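Local coordinates for CBIX (Paracoccus pantotrophus, PDB 4CCS), which acts as the terminal enzyme of siroheme biosynthesis in denitrifying bacteria, probably by inserting ferrous iron into sirohydrochlorin, at residues R21-L26 and Y60-A65; P90-D95 and P213-M218; P96-L101 and P207-A212; R141-L146 and A153-I158. All blocks are in the same frame, centred on the assembly; numbering follows the deposited sequence. Where two conformers were deposited one is given.

Contact 1. Residues R21-L26 and Y60-A65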
loop_
_atom_site.group_PDB
_atom_site.type_symbol
_atom_site.label_atom_id
_atom_site.label_comp_id
_atom_site.label_asym_id
_atom_site.label_seq_id
_atom_site.Cartn_x
_atom_site.Cartn_y
_atom_site.Cartn_z
ATOM N N ARG A 21 -13.375 8.099 -6.845
ATOM C CA ARG A 21 -12.799 8.391 -8.173
ATOM C C ARG A 21 -11.363 7.836 -8.289
ATOM O O ARG A 21 -11.014 7.304 -9.338
ATOM C CB ARG A 21 -12.790 9.908 -8.458
ATOM C CG ARG A 21 -14.107 10.407 -9.052
ATOM C CD ARG A 21 -14.040 11.861 -9.504
ATOM N NE ARG A 21 -13.930 12.780 -8.368
ATOM C CZ ARG A 21 -14.967 13.297 -7.716
ATOM N NH1 ARG A 21 -16.206 13.009 -8.091
ATOM N NH2 ARG A 21 -14.771 14.113 -6.691
ATOM N N ALA A 22 -10.541 7.965 -7.223
ATOM C CA ALA A 22 -9.157 7.454 -7.216
ATOM C C ALA A 22 -9.110 5.927 -7.369
ATOM O O ALA A 22 -8.303 5.404 -8.151
ATOM C CB ALA A 22 -8.437 7.887 -5.934
ATOM N N ILE A 23 -9.983 5.205 -6.657
ATOM C CA ILE A 23 -9.986 3.731 -6.725
ATOM C C ILE A 23 -10.569 3.255 -8.072
ATOM O O ILE A 23 -10.084 2.263 -8.627
ATOM C CB ILE A 23 -10.618 3.042 -5.481
ATOM C CG1 ILE A 23 -10.064 3.634 -4.151
ATOM C CG2 ILE A 23 -10.379 1.520 -5.501
ATOM C CD1 ILE A 23 -8.408 3.774 -4.034
ATOM N N GLU A 24 -11.543 4.007 -8.633
ATOM C CA GLU A 24 -12.096 3.711 -9.963
ATOM C C GLU A 24 -11.008 3.895 -11.022
ATOM O O GLU A 24 -10.889 3.044 -11.912
ATOM C CB GLU A 24 -13.304 4.615 -10.272
ATOM C CG GLU A 24 -14.549 4.210 -9.494
ATOM C CD GLU A 24 -15.749 5.112 -9.723
ATOM O OE1 GLU A 24 -15.575 6.192 -10.328
ATOM O OE2 GLU A 24 -16.852 4.769 -9.243
ATOM N N ALA A 25 -10.175 4.969 -10.894
ATOM C CA ALA A 25 -9.059 5.261 -11.803
ATOM C C ALA A 25 -8.019 4.123 -11.767
ATOM O O ALA A 25 -7.500 3.729 -12.821
ATOM C CB ALA A 25 -8.404 6.595 -11.435
ATOM N N LEU A 26 -7.736 3.579 -10.559
ATOM C CA LEU A 26 -6.809 2.457 -10.396
ATOM C C LEU A 26 -7.385 1.183 -11.032
ATOM O O LEU A 26 -6.689 0.529 -11.802
ATOM C CB LEU A 26 -6.483 2.212 -8.904
ATOM C CG LEU A 26 -5.501 1.052 -8.620
ATOM C CD1 LEU A 26 -4.098 1.374 -9.132
ATOM C CD2 LEU A 26 -5.456 0.724 -7.135
ATOM N N TYR A 60 -9.934 -7.713 -4.127
ATOM C CA TYR A 60 -8.507 -7.414 -3.962
ATOM C C TYR A 60 -8.433 -6.232 -2.967
ATOM O O TYR A 60 -8.716 -5.095 -3.350
ATOM C CB TYR A 60 -7.786 -7.083 -5.279
ATOM C CG TYR A 60 -6.293 -6.861 -5.104
ATOM C CD1 TYR A 60 -5.784 -5.597 -4.810
ATOM C CD2 TYR A 60 -5.390 -7.914 -5.233
ATOM C CE1 TYR A 60 -4.416 -5.390 -4.631
ATOM C CE2 TYR A 60 -4.018 -7.716 -5.069
ATOM C CZ TYR A 60 -3.536 -6.453 -4.755
ATOM O OH TYR A 60 -2.183 -6.247 -4.618
ATOM N N PRO A 61 -8.094 -6.506 -1.700
ATOM C CA PRO A 61 -8.034 -5.433 -0.701
ATOM C C PRO A 61 -6.718 -4.649 -0.744
ATOM O O PRO A 61 -5.634 -5.236 -0.664
ATOM C CB PRO A 61 -8.238 -6.164 0.629
ATOM C CG PRO A 61 -7.835 -7.598 0.375
ATOM C CD PRO A 61 -7.731 -7.820 -1.117
ATOM N N LEU A 62 -6.811 -3.309 -0.831
ATOM C CA LEU A 62 -5.621 -2.441 -0.791
ATOM C C LEU A 62 -5.176 -2.222 0.671
ATOM O O LEU A 62 -5.026 -1.084 1.121
ATOM C CB LEU A 62 -5.901 -1.091 -1.485
ATOM C CG LEU A 62 -6.087 -1.097 -3.005
ATOM C CD1 LEU A 62 -6.446 0.307 -3.504
ATOM C CD2 LEU A 62 -4.821 -1.571 -3.725
ATOM N N PHE A 63 -5.028 -3.312 1.429
ATOM C CA PHE A 63 -4.639 -3.248 2.843
ATOM C C PHE A 63 -3.161 -3.614 2.976
ATOM O O PHE A 63 -2.630 -4.287 2.092
ATOM C CB PHE A 63 -5.534 -4.155 3.707
ATOM C CG PHE A 63 -7.040 -3.991 3.570
ATOM C CD1 PHE A 63 -7.590 -2.848 2.990
ATOM C CD2 PHE A 63 -7.910 -4.953 4.083
ATOM C CE1 PHE A 63 -8.980 -2.694 2.876
ATOM C CE2 PHE A 63 -9.298 -4.802 3.963
ATOM C CZ PHE A 63 -9.823 -3.673 3.365
ATOM N N MET A 64 -2.492 -3.157 4.058
ATOM C CA MET A 64 -1.056 -3.411 4.261
ATOM C C MET A 64 -0.728 -4.777 4.875
ATOM O O MET A 64 0.415 -5.230 4.779
ATOM C CB MET A 64 -0.397 -2.281 5.086
ATOM C CG MET A 64 -0.502 -0.890 4.449
ATOM S SD MET A 64 -0.243 -0.774 2.654
ATOM C CE MET A 64 1.486 -1.228 2.499
ATOM N N ALA A 65 -1.701 -5.409 5.535
ATOM C CA ALA A 65 -1.522 -6.732 6.155
ATOM C C ALA A 65 -2.865 -7.419 6.348
ATOM O O ALA A 65 -3.913 -6.806 6.132
ATOM C CB ALA A 65 -0.805 -6.600 7.504
#
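Leu62 meets two side chains of helix 16-30 chiefly with one methyl group. Its CD1 lies 4.0 Å from CD1 of Ile23 and 3.8 Å from CD2 of Leu26, and in both pairs the side chains reach toward each other tip to tip. The partners stand three residues apart, about one helical turn, so both look to the same side of the helix. Leucine suits the central place because its fork offers two methyls: CD1 serves both partners, while the other, besides brushing Leu26, turns to a neighbouring ring. There CD2 of Leu62 meets the edge of Tyr60 in the ring plane, 3.9 Å from CE1 of Tyr60. The reach of Leu62 comes from an extended chain, CD1 lying anti to CA (chi2 176°). In beta-branched Ile23 the ethyl arm is folded (chi2 -49°), with CD1 at its end doing the touching; Ala9 and Thr183 also lie against it. Leu26 touches Ile219 of the C-terminal helix as well.

Behind this apolar cluster the backbone sets the position of Leu62. It is the centre of an inverse gamma turn, in which Phe63 N makes a weak hydrogen bond of 2.9 Å to Pro61 O, and its own backbone is bonded to Val8 of the neighbouring strand. Across the turn, CB of Pro61 covers one face of the Phe63 ring, over its centre, and that ring also stacks with His10. A helix packed through aliphatic side chains near the C-terminal end of a parallel strand is what is expected of a three-layer alpha/beta sandwich, the fold of the chelatase lobes; this one belongs to the N-terminal half.

Contact 2. Residues P90-D95 and P213-M218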
loop_
_atom_site.group_PDB
_atom_site.type_symbol
_atom_site.label_atom_id
_atom_site.label_comp_id
_atom_site.label_asym_id
_atom_site.label_seq_id
_atom_site.Cartn_x
_atom_site.Cartn_y
_atom_site.Cartn_z
ATOM N N PRO A 90 -5.197 -12.160 -1.167
ATOM C CA PRO A 90 -4.167 -11.603 -0.284
ATOM C C PRO A 90 -4.073 -10.088 -0.530
ATOM O O PRO A 90 -4.216 -9.641 -1.674
ATOM C CB PRO A 90 -2.893 -12.317 -0.740
ATOM C CG PRO A 90 -3.373 -13.654 -1.154
ATOM C CD PRO A 90 -4.721 -13.425 -1.785
ATOM N N PRO A 91 -3.880 -9.298 0.533
ATOM C CA PRO A 91 -3.842 -7.840 0.391
ATOM C C PRO A 91 -2.606 -7.291 -0.331
ATOM O O PRO A 91 -1.582 -7.971 -0.432
ATOM C CB PRO A 91 -3.918 -7.356 1.837
ATOM C CG PRO A 91 -3.247 -8.424 2.608
ATOM C CD PRO A 91 -3.693 -9.700 1.943
ATOM N N PHE A 92 -2.704 -6.028 -0.798
ATOM C CA PHE A 92 -1.645 -5.254 -1.455
ATOM C C PHE A 92 -0.300 -5.393 -0.711
ATOM O O PHE A 92 0.732 -5.609 -1.352
ATOM C CB PHE A 92 -2.061 -3.754 -1.521
ATOM C CG PHE A 92 -1.011 -2.807 -2.067
ATOM C CD1 PHE A 92 -0.908 -2.567 -3.428
ATOM C CD2 PHE A 92 -0.116 -2.166 -1.215
ATOM C CE1 PHE A 92 0.071 -1.689 -3.931
ATOM C CE2 PHE A 92 0.873 -1.313 -1.721
ATOM C CZ PHE A 92 0.959 -1.083 -3.075
ATOM N N GLY A 93 -0.315 -5.274 0.631
ATOM C CA GLY A 93 0.913 -5.345 1.439
ATOM C C GLY A 93 1.647 -6.695 1.346
ATOM O O GLY A 93 2.873 -6.721 1.470
ATOM N N SER A 94 0.900 -7.791 1.118
ATOM C CA SER A 94 1.478 -9.137 1.012
ATOM C C SER A 94 1.668 -9.571 -0.441
ATOM O O SER A 94 2.020 -10.724 -0.703
ATOM C CB SER A 94 0.618 -10.145 1.771
ATOM O OG SER A 94 -0.627 -10.331 1.120
ATOM N N ASP A 95 1.450 -8.652 -1.397
ATOM C CA ASP A 95 1.604 -8.973 -2.810
ATOM C C ASP A 95 3.044 -9.423 -3.128
ATOM O O ASP A 95 3.985 -8.750 -2.706
ATOM C CB ASP A 95 1.190 -7.795 -3.695
ATOM C CG ASP A 95 0.894 -8.228 -5.112
ATOM O OD1 ASP A 95 1.842 -8.634 -5.811
ATOM O OD2 ASP A 95 -0.297 -8.138 -5.529
ATOM N N PRO A 213 3.791 3.420 -11.260
ATOM C CA PRO A 213 3.245 2.972 -12.556
ATOM C C PRO A 213 3.078 1.467 -12.691
ATOM O O PRO A 213 2.197 1.021 -13.427
ATOM C CB PRO A 213 4.215 3.549 -13.603
ATOM C CG PRO A 213 5.346 4.151 -12.865
ATOM C CD PRO A 213 4.921 4.360 -11.433
ATOM N N GLN A 214 3.871 0.670 -11.944
ATOM C CA GLN A 214 3.789 -0.794 -12.041
ATOM C C GLN A 214 2.717 -1.424 -11.154
ATOM O O GLN A 214 2.540 -2.632 -11.227
ATOM C CB GLN A 214 5.150 -1.458 -11.768
ATOM C CG GLN A 214 6.274 -0.983 -12.679
ATOM C CD GLN A 214 6.951 0.299 -12.236
ATOM O OE1 GLN A 214 6.557 0.957 -11.262
ATOM N NE2 GLN A 214 7.962 0.728 -12.979
ATOM N N VAL A 215 2.021 -0.632 -10.301
ATOM C CA VAL A 215 0.999 -1.190 -9.409
ATOM C C VAL A 215 -0.156 -1.879 -10.192
ATOM O O VAL A 215 -0.490 -2.998 -9.824
ATOM C CB VAL A 215 0.488 -0.163 -8.354
ATOM C CG1 VAL A 215 -0.759 -0.681 -7.631
ATOM C CG2 VAL A 215 1.592 0.183 -7.356
ATOM N N PRO A 216 -0.756 -1.257 -11.245
ATOM C CA PRO A 216 -1.833 -1.968 -11.967
ATOM C C PRO A 216 -1.427 -3.372 -12.472
ATOM O O PRO A 216 -2.182 -4.313 -12.275
ATOM C CB PRO A 216 -2.198 -1.011 -13.104
ATOM C CG PRO A 216 -1.857 0.335 -12.565
ATOM C CD PRO A 216 -0.607 0.122 -11.757
ATOM N N ALA A 217 -0.209 -3.522 -13.028
ATOM C CA ALA A 217 0.289 -4.822 -13.522
ATOM C C ALA A 217 0.474 -5.816 -12.385
ATOM O O ALA A 217 0.096 -6.975 -12.523
ATOM C CB ALA A 217 1.593 -4.634 -14.289
ATOM N N MET A 218 0.939 -5.333 -11.212
ATOM C CA MET A 218 1.108 -6.146 -10.014
ATOM C C MET A 218 -0.250 -6.698 -9.545
ATOM O O MET A 218 -0.373 -7.896 -9.296
ATOM C CB MET A 218 1.816 -5.317 -8.911
ATOM C CG MET A 218 2.122 -6.100 -7.670
ATOM S SD MET A 218 2.787 -5.106 -6.300
ATOM C CE MET A 218 1.259 -4.542 -5.577
HETATM O O HOH W 1 1.661 -9.436 -8.375
#
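Met218 touches both Phe92 and Asp95, and the apolar part of the contact lies at its methyl end. CE is 3.5 Å from CE1 of Phe92, approaching the ring obliquely, while CG1 of Val215 comes to the ring edge, near its plane, 3.9 Å from the same CE1. A bend at the thioether (chi3 85°) turns the methyl to the ring; unbranched, flexible methionine can make such a turn.

The polar part belongs to Asp95. Its OD1 packs 3.2 Å from Met218 CG and accepts a hydrogen bond from a water at 2.7 Å, which also donates to Met218 O, again at 2.7 Å. OD1 further caps Gly97 N at the turn into helix 98-113, and OD2 is hydrogen-bonded to Ser222 and Tyr60. Replacing Asp95 with an alanine would probably leave the Gly97 amide uncapped and the hydroxyls of Ser222 and Tyr60 without their common mate. The chemistry thus divides: dispersion holds helix 215-226 to the ring, whereas a many-handed buried carboxylate ties that helix, strand 57-61 and the start of helix 98-113 together, where the two chelatase lobes meet.

Contact 3. Residues P96-L101 and P207-A212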
loop_
_atom_site.group_PDB
_atom_site.type_symbol
_atom_site.label_atom_id
_atom_site.label_comp_id
_atom_site.label_asym_id
_atom_site.label_seq_id
_atom_site.Cartn_x
_atom_site.Cartn_y
_atom_site.Cartn_z
ATOM N N PRO A 96 3.223 -10.581 -3.828
ATOM C CA PRO A 96 4.579 -11.068 -4.137
ATOM C C PRO A 96 5.452 -10.057 -4.873
ATOM O O PRO A 96 6.657 -10.082 -4.696
ATOM C CB PRO A 96 4.339 -12.339 -4.981
ATOM C CG PRO A 96 2.841 -12.469 -5.133
ATOM C CD PRO A 96 2.215 -11.642 -4.057
ATOM N N GLY A 97 4.849 -9.156 -5.673
ATOM C CA GLY A 97 5.602 -8.163 -6.445
ATOM C C GLY A 97 5.969 -6.884 -5.698
ATOM O O GLY A 97 6.697 -6.065 -6.253
ATOM N N LEU A 98 5.482 -6.697 -4.458
ATOM C CA LEU A 98 5.742 -5.448 -3.732
ATOM C C LEU A 98 7.243 -5.209 -3.386
ATOM O O LEU A 98 7.701 -4.094 -3.629
ATOM C CB LEU A 98 4.845 -5.291 -2.485
ATOM C CG LEU A 98 4.885 -3.909 -1.753
ATOM C CD1 LEU A 98 4.584 -2.757 -2.705
ATOM C CD2 LEU A 98 3.923 -3.884 -0.568
ATOM N N PRO A 99 8.026 -6.228 -2.903
ATOM C CA PRO A 99 9.444 -5.940 -2.610
ATOM C C PRO A 99 10.251 -5.519 -3.835
ATOM O O PRO A 99 11.061 -4.597 -3.724
ATOM C CB PRO A 99 9.961 -7.244 -1.969
ATOM C CG PRO A 99 8.746 -7.854 -1.367
ATOM C CD PRO A 99 7.637 -7.546 -2.340
ATOM N N ALA A 100 10.000 -6.141 -5.002
ATOM C CA ALA A 100 10.710 -5.776 -6.245
ATOM C C ALA A 100 10.300 -4.360 -6.686
ATOM O O ALA A 100 11.153 -3.570 -7.102
ATOM C CB ALA A 100 10.410 -6.777 -7.339
ATOM N N LEU A 101 9.013 -4.020 -6.521
ATOM C CA LEU A 101 8.530 -2.665 -6.860
ATOM C C LEU A 101 9.236 -1.580 -6.021
ATOM O O LEU A 101 9.691 -0.567 -6.583
ATOM C CB LEU A 101 6.991 -2.577 -6.737
ATOM C CG LEU A 101 6.371 -1.175 -6.918
ATOM C CD1 LEU A 101 6.722 -0.592 -8.282
ATOM C CD2 LEU A 101 4.902 -1.239 -6.755
ATOM N N PRO A 207 6.948 9.610 -3.657
ATOM C CA PRO A 207 5.490 9.479 -3.595
ATOM C C PRO A 207 5.173 8.089 -2.956
ATOM O O PRO A 207 6.051 7.208 -2.998
ATOM C CB PRO A 207 5.076 9.489 -5.081
ATOM C CG PRO A 207 6.122 10.256 -5.756
ATOM C CD PRO A 207 7.392 9.926 -5.036
ATOM N N PRO A 208 3.947 7.888 -2.366
ATOM C CA PRO A 208 3.585 6.593 -1.774
ATOM C C PRO A 208 3.622 5.491 -2.840
ATOM O O PRO A 208 3.349 5.759 -4.023
ATOM C CB PRO A 208 2.176 6.828 -1.208
ATOM C CG PRO A 208 1.625 7.927 -2.035
ATOM C CD PRO A 208 2.798 8.825 -2.335
ATOM N N VAL A 209 4.057 4.283 -2.437
ATOM C CA VAL A 209 4.232 3.128 -3.337
ATOM C C VAL A 209 2.952 2.786 -4.138
ATOM O O VAL A 209 3.076 2.406 -5.301
ATOM C CB VAL A 209 4.827 1.897 -2.588
ATOM C CG1 VAL A 209 3.840 1.294 -1.571
ATOM C CG2 VAL A 209 5.339 0.837 -3.567
ATOM N N GLY A 210 1.742 2.960 -3.550
ATOM C CA GLY A 210 0.460 2.665 -4.216
ATOM C C GLY A 210 0.224 3.456 -5.519
ATOM O O GLY A 210 -0.606 3.039 -6.335
ATOM N N LEU A 211 0.944 4.566 -5.722
ATOM C CA LEU A 211 0.801 5.407 -6.926
ATOM C C LEU A 211 1.790 5.055 -8.041
ATOM O O LEU A 211 1.743 5.679 -9.106
ATOM C CB LEU A 211 0.916 6.905 -6.594
ATOM C CG LEU A 211 -0.098 7.492 -5.598
ATOM C CD1 LEU A 211 0.188 8.968 -5.365
ATOM C CD2 LEU A 211 -1.546 7.296 -6.066
ATOM N N ALA A 212 2.675 4.067 -7.808
ATOM C CA ALA A 212 3.696 3.683 -8.792
ATOM C C ALA A 212 3.100 3.185 -10.114
ATOM O O ALA A 212 2.048 2.555 -10.098
ATOM C CB ALA A 212 4.642 2.641 -8.206
#
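Leu98 and Leu101 both carry CG trans to the backbone N (chi1 -171° and 174°), which sends one branch of each off helix 98-113 to the same methyl of Val209. Val209 answers with CG2, likewise trans to its N, while CG1 takes the crowded position between N and the carbonyl carbon (chi1 69°). The pairing joins the first turn of a helix to the loop after strand 204-205, at the junction of the two alpha/beta lobes of the chelatase fold.

CG2 of Val209 is 3.8 Å from CD1 of Leu98 and 3.8 Å from CD2 of Leu101, so one methyl is shared by two leucines about a helical turn apart. Both leucines cross the valine at a slant. The forked ends of leucine suit this place: CD2 of Leu101 goes to Val209, and CD1 rests 3.8 Å from CB of Ala212, whose small side chain lets the loop come close. An alanine in place of Leu101 would lose both methyls and would probably open a gap against Val209 and Ala212.

The loop presents these two residues together because a short 3-10 turn spans 209-211, closed by a hydrogen bond of 3.0 Å from Ala212 N to Val209 O. Backbone bonds from Val209 to Pro179 and from Gly210 to Phe181 fasten it to the second sheet's side, while Cys102 and Leu105 of helix 98-113 also pack on Val209. Of the two Leu101 methyls, CD2 is the one that bridges both partners, lying 4.2 Å from Ala212 CB as well.

Contact 4. Residues R141-L146 and A153-I158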
loop_
_atom_site.group_PDB
_atom_site.type_symbol
_atom_site.label_atom_id
_atom_site.label_comp_id
_atom_site.label_asym_id
_atom_site.label_seq_id
_atom_site.Cartn_x
_atom_site.Cartn_y
_atom_site.Cartn_z
ATOM N N ARG A 141 10.106 -6.603 6.895
ATOM C CA ARG A 141 10.458 -7.580 5.846
ATOM C C ARG A 141 10.866 -6.818 4.575
ATOM O O ARG A 141 11.839 -7.206 3.915
ATOM C CB ARG A 141 9.270 -8.503 5.529
ATOM C CG ARG A 141 9.173 -9.709 6.446
ATOM C CD ARG A 141 8.238 -10.786 5.899
ATOM N NE ARG A 141 6.833 -10.367 5.808
ATOM C CZ ARG A 141 5.971 -10.373 6.821
ATOM N NH1 ARG A 141 6.361 -10.746 8.034
ATOM N NH2 ARG A 141 4.716 -9.995 6.632
ATOM N N ILE A 142 10.127 -5.724 4.240
ATOM C CA ILE A 142 10.462 -4.879 3.081
ATOM C C ILE A 142 11.871 -4.262 3.281
ATOM O O ILE A 142 12.739 -4.432 2.420
ATOM C CB ILE A 142 9.374 -3.793 2.766
ATOM C CG1 ILE A 142 7.988 -4.409 2.373
ATOM C CG2 ILE A 142 9.874 -2.781 1.702
ATOM C CD1 ILE A 142 7.906 -5.195 1.035
ATOM N N ALA A 143 12.093 -3.563 4.412
ATOM C CA ALA A 143 13.395 -2.935 4.698
ATOM C C ALA A 143 14.542 -3.964 4.656
ATOM O O ALA A 143 15.565 -3.694 4.035
ATOM C CB ALA A 143 13.368 -2.241 6.054
ATOM N N ALA A 144 14.353 -5.145 5.283
ATOM C CA ALA A 144 15.382 -6.201 5.291
ATOM C C ALA A 144 15.683 -6.734 3.879
ATOM O O ALA A 144 16.808 -7.142 3.618
ATOM C CB ALA A 144 14.976 -7.340 6.221
ATOM N N GLY A 145 14.707 -6.671 2.955
ATOM C CA GLY A 145 14.894 -7.107 1.564
ATOM C C GLY A 145 15.620 -6.052 0.736
ATOM O O GLY A 145 16.273 -6.391 -0.247
ATOM N N LEU A 146 15.488 -4.760 1.111
ATOM C CA LEU A 146 16.142 -3.658 0.411
ATOM C C LEU A 146 17.586 -3.446 0.899
ATOM O O LEU A 146 18.456 -3.065 0.112
ATOM C CB LEU A 146 15.343 -2.347 0.628
ATOM C CG LEU A 146 13.920 -2.264 0.081
ATOM C CD1 LEU A 146 13.169 -1.094 0.709
ATOM C CD2 LEU A 146 13.913 -2.111 -1.419
ATOM N N ALA A 153 18.886 -0.093 5.778
ATOM C CA ALA A 153 17.455 0.165 5.630
ATOM C C ALA A 153 16.754 -0.037 6.951
ATOM O O ALA A 153 16.938 -1.057 7.609
ATOM C CB ALA A 153 16.843 -0.723 4.553
ATOM N N THR A 154 15.978 0.964 7.374
ATOM C CA THR A 154 15.225 0.901 8.626
ATOM C C THR A 154 13.796 1.358 8.366
ATOM O O THR A 154 13.491 1.826 7.261
ATOM C CB THR A 154 15.876 1.752 9.715
ATOM O OG1 THR A 154 15.931 3.101 9.255
ATOM C CG2 THR A 154 17.260 1.232 10.149
ATOM N N CYS A 155 12.931 1.191 9.369
ATOM C CA CYS A 155 11.519 1.556 9.316
ATOM C C CYS A 155 11.223 2.652 10.314
ATOM O O CYS A 155 11.890 2.758 11.344
ATOM C CB CYS A 155 10.637 0.345 9.601
ATOM S SG CYS A 155 10.770 -0.984 8.382
ATOM N N GLY A 156 10.139 3.396 10.046
ATOM C CA GLY A 156 9.585 4.417 10.919
ATOM C C GLY A 156 8.086 4.293 10.769
ATOM O O GLY A 156 7.596 4.121 9.649
ATOM N N PHE A 157 7.350 4.388 11.880
ATOM C CA PHE A 157 5.910 4.245 11.869
ATOM C C PHE A 157 5.160 5.455 12.436
ATOM O O PHE A 157 5.739 6.312 13.122
ATOM C CB PHE A 157 5.488 2.955 12.604
ATOM C CG PHE A 157 6.160 1.717 12.054
ATOM C CD1 PHE A 157 5.662 1.080 10.921
ATOM C CD2 PHE A 157 7.311 1.213 12.643
ATOM C CE1 PHE A 157 6.290 -0.052 10.405
ATOM C CE2 PHE A 157 7.940 0.074 12.122
ATOM C CZ PHE A 157 7.432 -0.544 11.000
ATOM N N ILE A 158 3.859 5.509 12.144
ATOM C CA ILE A 158 2.997 6.582 12.660
ATOM C C ILE A 158 2.330 6.106 13.968
ATOM O O ILE A 158 2.267 6.875 14.927
ATOM C CB ILE A 158 1.976 7.030 11.568
ATOM C CG1 ILE A 158 2.677 7.884 10.488
ATOM C CG2 ILE A 158 0.793 7.832 12.168
ATOM C CD1 ILE A 158 3.043 7.193 9.278
#
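Ala143 and Ala153 face each other across a nearly antiparallel pair, the axes of helix 141-146 and strand 153-157 running at 160° and approaching to 7.1 Å, with the two CA atoms 5.2 Å apart. So close an approach calls for small residues, and alanine fills both positions. CB of Ala153 packs 3.3 Å from O of Ala143, a methyl against a helix carbonyl, and the two CB atoms are 4.1 Å from each other.

The methyl of Ala143 also receives Cys155, whose SG lies 3.7 Å away. That sulfur sits anti to the carbonyl carbon (chi1 -64°), beside the backbone N, and Ala139, one turn earlier on the helix, touches Cys155 too. Alternation along the strand separates the neighbours: Ala153 and Cys155 serve the helix, while Thr154 points its side chain away and hydrogen-bonds through OG1 to Arg121. Leu146 looks to the sheet as well, but beside the strand, packing on Leu122 and Val124.

Both segments belong to the beta-alpha-beta unit formed by strand 121-126, helix 134-146 and strand 152-157, the last being an outer strand of the C-terminal sheet. Chemically the interface is one of shape: methyls, a thiol sulfur and a carbonyl at van der Waals range, so the fit rests on small side chains and on the backbone bonds that hold strand 152-157 to strand 121-126.

In the fold
From the N terminus, contact 1 closes first, joining helix 16-30 to the end of strand 57-61 within the first sheet's half, and is complete before the others open. Contact 2 then opens after strand 87-88 and closes only at the C-terminal helix, 118 residues later. Contact 3 is nested inside that loop, and contact 4, a short closure within one beta-alpha-beta unit of the second half, is nested inside contact 3. Contacts 1, 2 and 3 form a continuous chain of touches across the junction of the two halves; contact 4 joins it where Pro99 packs on Ile142. Helices 98-113 and 215-226 thus tie the lobes together.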